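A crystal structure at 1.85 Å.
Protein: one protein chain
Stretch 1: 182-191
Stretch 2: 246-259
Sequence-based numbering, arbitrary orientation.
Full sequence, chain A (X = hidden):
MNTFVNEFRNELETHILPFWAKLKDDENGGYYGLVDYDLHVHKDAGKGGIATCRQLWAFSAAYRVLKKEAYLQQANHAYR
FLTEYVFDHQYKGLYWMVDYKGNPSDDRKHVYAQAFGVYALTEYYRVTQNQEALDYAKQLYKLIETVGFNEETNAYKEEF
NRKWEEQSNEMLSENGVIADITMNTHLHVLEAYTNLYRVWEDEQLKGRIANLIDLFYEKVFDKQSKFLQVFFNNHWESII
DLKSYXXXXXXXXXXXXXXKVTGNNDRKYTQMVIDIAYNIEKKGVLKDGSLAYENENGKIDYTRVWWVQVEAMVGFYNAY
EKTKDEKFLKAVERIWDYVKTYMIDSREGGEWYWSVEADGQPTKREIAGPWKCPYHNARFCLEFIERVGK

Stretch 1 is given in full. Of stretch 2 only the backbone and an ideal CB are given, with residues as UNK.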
# COMPACT_ATOMS: atom_id res chain seq x y z
N THR A 182 3.89 -13.89 -5.98
CA THR A 182 3.65 -13.31 -4.66
C THR A 182 2.23 -12.74 -4.57
O THR A 182 1.69 -12.11 -5.48
CB THR A 182 4.70 -12.28 -4.23
OG1 THR A 182 4.49 -11.02 -4.90
CG2 THR A 182 6.11 -12.81 -4.41
N MET A 183 1.66 -12.93 -3.37
CA MET A 183 0.43 -12.31 -2.94
C MET A 183 0.60 -10.80 -2.98
O MET A 183 -0.28 -10.08 -3.48
CB MET A 183 0.08 -12.83 -1.53
CG MET A 183 -1.10 -12.17 -0.84
SD MET A 183 -0.67 -10.62 -0.01
CE MET A 183 0.31 -11.25 1.35
N ASN A 184 1.75 -10.33 -2.51
CA ASN A 184 1.94 -8.88 -2.38
C ASN A 184 1.76 -8.18 -3.72
O ASN A 184 1.07 -7.16 -3.81
CB ASN A 184 3.27 -8.55 -1.73
CG ASN A 184 3.36 -7.08 -1.38
OD1 ASN A 184 2.62 -6.59 -0.53
ND2 ASN A 184 4.22 -6.36 -2.10
N THR A 185 2.42 -8.69 -4.79
CA THR A 185 2.33 -8.06 -6.10
C THR A 185 0.90 -8.09 -6.62
O THR A 185 0.40 -7.08 -7.10
CB THR A 185 3.29 -8.73 -7.09
OG1 THR A 185 4.61 -8.47 -6.62
CG2 THR A 185 3.16 -8.15 -8.49
N HIS A 186 0.21 -9.23 -6.46
CA HIS A 186 -1.17 -9.37 -6.89
C HIS A 186 -2.08 -8.39 -6.15
O HIS A 186 -2.99 -7.81 -6.75
CB HIS A 186 -1.58 -10.85 -6.75
CG HIS A 186 -0.95 -11.67 -7.84
ND1 HIS A 186 0.35 -12.14 -7.76
CD2 HIS A 186 -1.42 -12.06 -9.06
CE1 HIS A 186 0.64 -12.79 -8.90
NE2 HIS A 186 -0.42 -12.76 -9.71
N LEU A 187 -1.82 -8.16 -4.86
CA LEU A 187 -2.68 -7.27 -4.08
C LEU A 187 -2.62 -5.86 -4.66
O LEU A 187 -3.66 -5.20 -4.86
CB LEU A 187 -2.27 -7.30 -2.60
CG LEU A 187 -3.05 -6.38 -1.65
CD1 LEU A 187 -4.53 -6.65 -1.73
CD2 LEU A 187 -2.58 -6.52 -0.22
N HIS A 188 -1.38 -5.37 -4.88
CA HIS A 188 -1.19 -3.99 -5.33
C HIS A 188 -1.56 -3.82 -6.81
O HIS A 188 -1.96 -2.73 -7.20
CB HIS A 188 0.16 -3.43 -4.86
CG HIS A 188 0.17 -3.39 -3.37
ND1 HIS A 188 -0.59 -2.47 -2.66
CD2 HIS A 188 0.70 -4.21 -2.46
CE1 HIS A 188 -0.43 -2.72 -1.37
NE2 HIS A 188 0.31 -3.76 -1.22
N VAL A 189 -1.48 -4.89 -7.61
CA VAL A 189 -2.06 -4.80 -8.94
C VAL A 189 -3.57 -4.60 -8.81
O VAL A 189 -4.14 -3.73 -9.47
CB VAL A 189 -1.69 -5.99 -9.84
CG1 VAL A 189 -2.47 -5.97 -11.16
CG2 VAL A 189 -0.19 -6.02 -10.09
N LEU A 190 -4.23 -5.40 -7.97
CA LEU A 190 -5.68 -5.25 -7.77
C LEU A 190 -6.03 -3.85 -7.27
O LEU A 190 -6.95 -3.21 -7.76
CB LEU A 190 -6.14 -6.36 -6.83
CG LEU A 190 -7.62 -6.33 -6.44
CD1 LEU A 190 -8.55 -6.48 -7.64
CD2 LEU A 190 -7.84 -7.47 -5.50
N GLU A 191 -5.28 -3.35 -6.29
CA GLU A 191 -5.50 -2.03 -5.72
C GLU A 191 -5.42 -0.98 -6.83
O GLU A 191 -6.27 -0.11 -6.93
CB GLU A 191 -4.42 -1.83 -4.66
CG GLU A 191 -4.29 -0.42 -4.09
CD GLU A 191 -3.07 -0.33 -3.19
OE1 GLU A 191 -1.96 -0.65 -3.67
OE2 GLU A 191 -3.22 -0.01 -2.01
N UNK A 246 -1.18 -8.11 8.68
CA UNK A 246 -1.46 -6.82 8.08
C UNK A 246 -1.91 -6.93 6.63
O UNK A 246 -2.82 -6.21 6.23
CB UNK A 246 -0.22 -5.93 8.17
N UNK A 247 -1.26 -7.80 5.84
CA UNK A 247 -1.70 -8.02 4.48
C UNK A 247 -3.14 -8.53 4.43
O UNK A 247 -3.93 -8.11 3.60
CB UNK A 247 -0.76 -9.01 3.78
N UNK A 248 -3.47 -9.47 5.30
CA UNK A 248 -4.82 -10.04 5.27
C UNK A 248 -5.90 -8.98 5.46
O UNK A 248 -6.86 -8.92 4.71
CB UNK A 248 -4.96 -11.11 6.35
N UNK A 249 -5.77 -8.16 6.51
CA UNK A 249 -6.83 -7.24 6.85
C UNK A 249 -6.87 -6.10 5.83
O UNK A 249 -7.95 -5.61 5.49
CB UNK A 249 -6.64 -6.70 8.27
N UNK A 250 -5.70 -5.72 5.30
CA UNK A 250 -5.65 -4.79 4.18
C UNK A 250 -6.39 -5.37 2.97
O UNK A 250 -7.22 -4.69 2.40
CB UNK A 250 -4.20 -4.47 3.82
N UNK A 251 -6.05 -6.60 2.58
CA UNK A 251 -6.67 -7.26 1.44
C UNK A 251 -8.19 -7.35 1.60
O UNK A 251 -8.92 -7.13 0.63
CB UNK A 251 -6.08 -8.66 1.26
N UNK A 252 -8.65 -7.65 2.82
CA UNK A 252 -10.07 -7.72 3.09
C UNK A 252 -10.78 -6.50 2.52
O UNK A 252 -11.71 -6.65 1.75
CB UNK A 252 -10.32 -7.84 4.59
N UNK A 253 -10.34 -5.29 2.87
CA UNK A 253 -11.10 -4.12 2.47
C UNK A 253 -10.73 -3.63 1.07
O UNK A 253 -11.60 -3.08 0.38
CB UNK A 253 -10.89 -3.00 3.49
N UNK A 254 -9.50 -3.89 0.62
CA UNK A 254 -9.14 -3.61 -0.77
C UNK A 254 -9.89 -4.52 -1.75
O UNK A 254 -10.40 -4.04 -2.75
CB UNK A 254 -7.63 -3.77 -0.96
N UNK A 255 -9.98 -5.82 -1.47
CA UNK A 255 -10.79 -6.69 -2.33
C UNK A 255 -12.24 -6.18 -2.33
O UNK A 255 -12.90 -6.06 -3.39
CB UNK A 255 -10.72 -8.14 -1.86
N UNK A 256 -12.73 -5.78 -1.14
CA UNK A 256 -14.11 -5.30 -1.06
C UNK A 256 -14.31 -4.07 -1.94
O UNK A 256 -15.30 -3.94 -2.65
CB UNK A 256 -14.48 -4.98 0.39
N UNK A 257 -13.34 -3.14 -1.91
CA UNK A 257 -13.42 -2.00 -2.79
C UNK A 257 -13.45 -2.44 -4.24
O UNK A 257 -14.14 -1.81 -5.04
CB UNK A 257 -12.25 -1.05 -2.54
N UNK A 258 -12.72 -3.50 -4.58
CA UNK A 258 -12.70 -3.98 -5.96
C UNK A 258 -14.09 -4.54 -6.34
O UNK A 258 -14.63 -4.23 -7.40
CB UNK A 258 -11.62 -5.05 -6.14
N UNK A 259 -14.67 -5.29 -5.40
CA UNK A 259 -16.06 -5.74 -5.52
C UNK A 259 -17.02 -4.58 -5.76
O UNK A 259 -17.85 -4.66 -6.67
CB UNK A 259 -16.48 -6.50 -4.26

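Residues 183-191 and all of stretch 2 are helical, and the two axes run at 37° to each other, 9.9 Å apart at closest approach.

Position 246 has helical angles and nothing of stretch 1 within 5.5 Å of its ideal CB. The residue is Gly246.

Position 247 points toward stretch 1. Its ideal CB lies 3.5 Å from Met183 CE, which is tight, and Asn184 OD1 offers an acceptor farther out. A flat side chain with a donor at its end would suit, as would a longer amide or amine. The residue is His247. His247 NE2 donates to Asn184 OD1 at 2.9 Å, with an N-H...acceptor angle of 139°. Met183 CE lies over one face of the ring, 3.4 Å from His247 CG, while Asn184 OD1 sits at the ring edge.

Positions 248 and 249 meet nothing of stretch 1 at their ideal CB, so many side chains would do. They are Asp248 and Ile249.

Position 250 points toward stretch 1, with Leu187 CD2 4.8 Å from its ideal CB. The His188 ring and the carboxylate of Glu191 lie farther out. An apolar or a long polar side chain could fit. The residue is Glu250, with chi1 and chi2 both t. Glu250 OE1 is 3.6 Å from Leu187 CD2, and Glu250 OE2 approaches the edge of the His188 ring, 3.6 Å from His188 CE1. Two like charges come close, Glu250 OE2 and Glu191 OE2 being 4.5 Å apart. Each is hydrogen-bonded elsewhere in the structure.

Position 251 points sideways, with its ideal CB already 3.9 Å from Leu187 CD1. A small side chain is enough to make contact. The residue is Ala251, whose CB packs on that methyl.

The ideal CB of 252 and of 253 has nothing of stretch 1 within 5.5 Å, so stretch 1 does not restrict the choice. They are Ser252 and Trp253.

Position 254 points toward stretch 1, its ideal CB 4.3 Å from Leu187 CD1. A branched or long apolar side chain would suit. The residue is Leu254, with Leu254 CD1 4.0 Å from Leu187 CD1. The Leu187 side chain is a knob among His247, Glu250, Ala251 and Leu254.

Position 255 points sideways, with its ideal CB 4.7 Å from Leu190 CD2. Several apolar side chains would fit. The residue is Ile255, with Ile255 CG1 3.8 Å from Leu190 CD2.

Positions 256 and 257 are equally unrestricted: Asp256 and Asp257.

Position 258 points toward stretch 1, and Leu190 CD1 is 3.7 Å from its ideal CB. This favours a small apolar residue. It is Ala258, whose CB keeps that contact.

Position 259 is likewise unrestricted and is Leu259.

Stretch 2 246-259: GHDIEASWLIDDAL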
# COMPACT_ATOMS: atom_id res chain seq x y z
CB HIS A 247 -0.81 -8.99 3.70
CG HIS A 247 0.48 -8.42 3.24
ND1 HIS A 247 1.64 -8.56 3.99
CD2 HIS A 247 0.82 -7.79 2.10
CE1 HIS A 247 2.63 -7.96 3.33
NE2 HIS A 247 2.16 -7.49 2.19
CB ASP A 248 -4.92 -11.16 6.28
CG ASP A 248 -4.19 -12.43 5.88
OD1 ASP A 248 -3.15 -12.31 5.20
OD2 ASP A 248 -4.67 -13.52 6.25
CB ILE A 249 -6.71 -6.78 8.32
CG1 ILE A 249 -7.96 -6.05 8.77
CG2 ILE A 249 -5.44 -5.96 8.60
CD1 ILE A 249 -9.24 -6.86 8.59
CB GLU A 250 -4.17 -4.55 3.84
CG GLU A 250 -3.98 -3.58 2.67
CD GLU A 250 -2.51 -3.38 2.28
OE1 GLU A 250 -1.69 -4.30 2.52
OE2 GLU A 250 -2.19 -2.30 1.75
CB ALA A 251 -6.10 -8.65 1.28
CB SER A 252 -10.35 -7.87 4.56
OG SER A 252 -11.74 -7.80 4.83
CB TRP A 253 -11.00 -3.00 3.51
CG TRP A 253 -9.73 -2.21 3.53
CD1 TRP A 253 -8.62 -2.45 4.28
CD2 TRP A 253 -9.46 -1.00 2.80
NE1 TRP A 253 -7.66 -1.51 4.03
CE2 TRP A 253 -8.15 -0.60 3.15
CE3 TRP A 253 -10.18 -0.22 1.91
CZ2 TRP A 253 -7.57 0.55 2.62
CZ3 TRP A 253 -9.60 0.92 1.37
CH2 TRP A 253 -8.33 1.32 1.77
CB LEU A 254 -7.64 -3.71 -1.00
CG LEU A 254 -6.77 -2.64 -0.31
CD1 LEU A 254 -5.32 -2.87 -0.64
CD2 LEU A 254 -7.17 -1.21 -0.67
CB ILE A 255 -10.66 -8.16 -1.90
CG1 ILE A 255 -9.26 -8.69 -2.20
CG2 ILE A 255 -11.74 -9.03 -2.56
CD1 ILE A 255 -8.87 -9.94 -1.43
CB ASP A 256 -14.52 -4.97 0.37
CG ASP A 256 -16.02 -5.05 0.62
OD1 ASP A 256 -16.71 -5.68 -0.19
OD2 ASP A 256 -16.48 -4.44 1.60
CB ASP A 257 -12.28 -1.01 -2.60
CG ASP A 257 -12.56 0.13 -1.66
OD1 ASP A 257 -13.56 0.06 -0.91
OD2 ASP A 257 -11.81 1.10 -1.72
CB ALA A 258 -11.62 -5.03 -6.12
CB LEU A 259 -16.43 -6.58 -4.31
CG LEU A 259 -15.69 -7.90 -4.15
CD1 LEU A 259 -16.15 -8.59 -2.86
CD2 LEU A 259 -15.86 -8.80 -5.35
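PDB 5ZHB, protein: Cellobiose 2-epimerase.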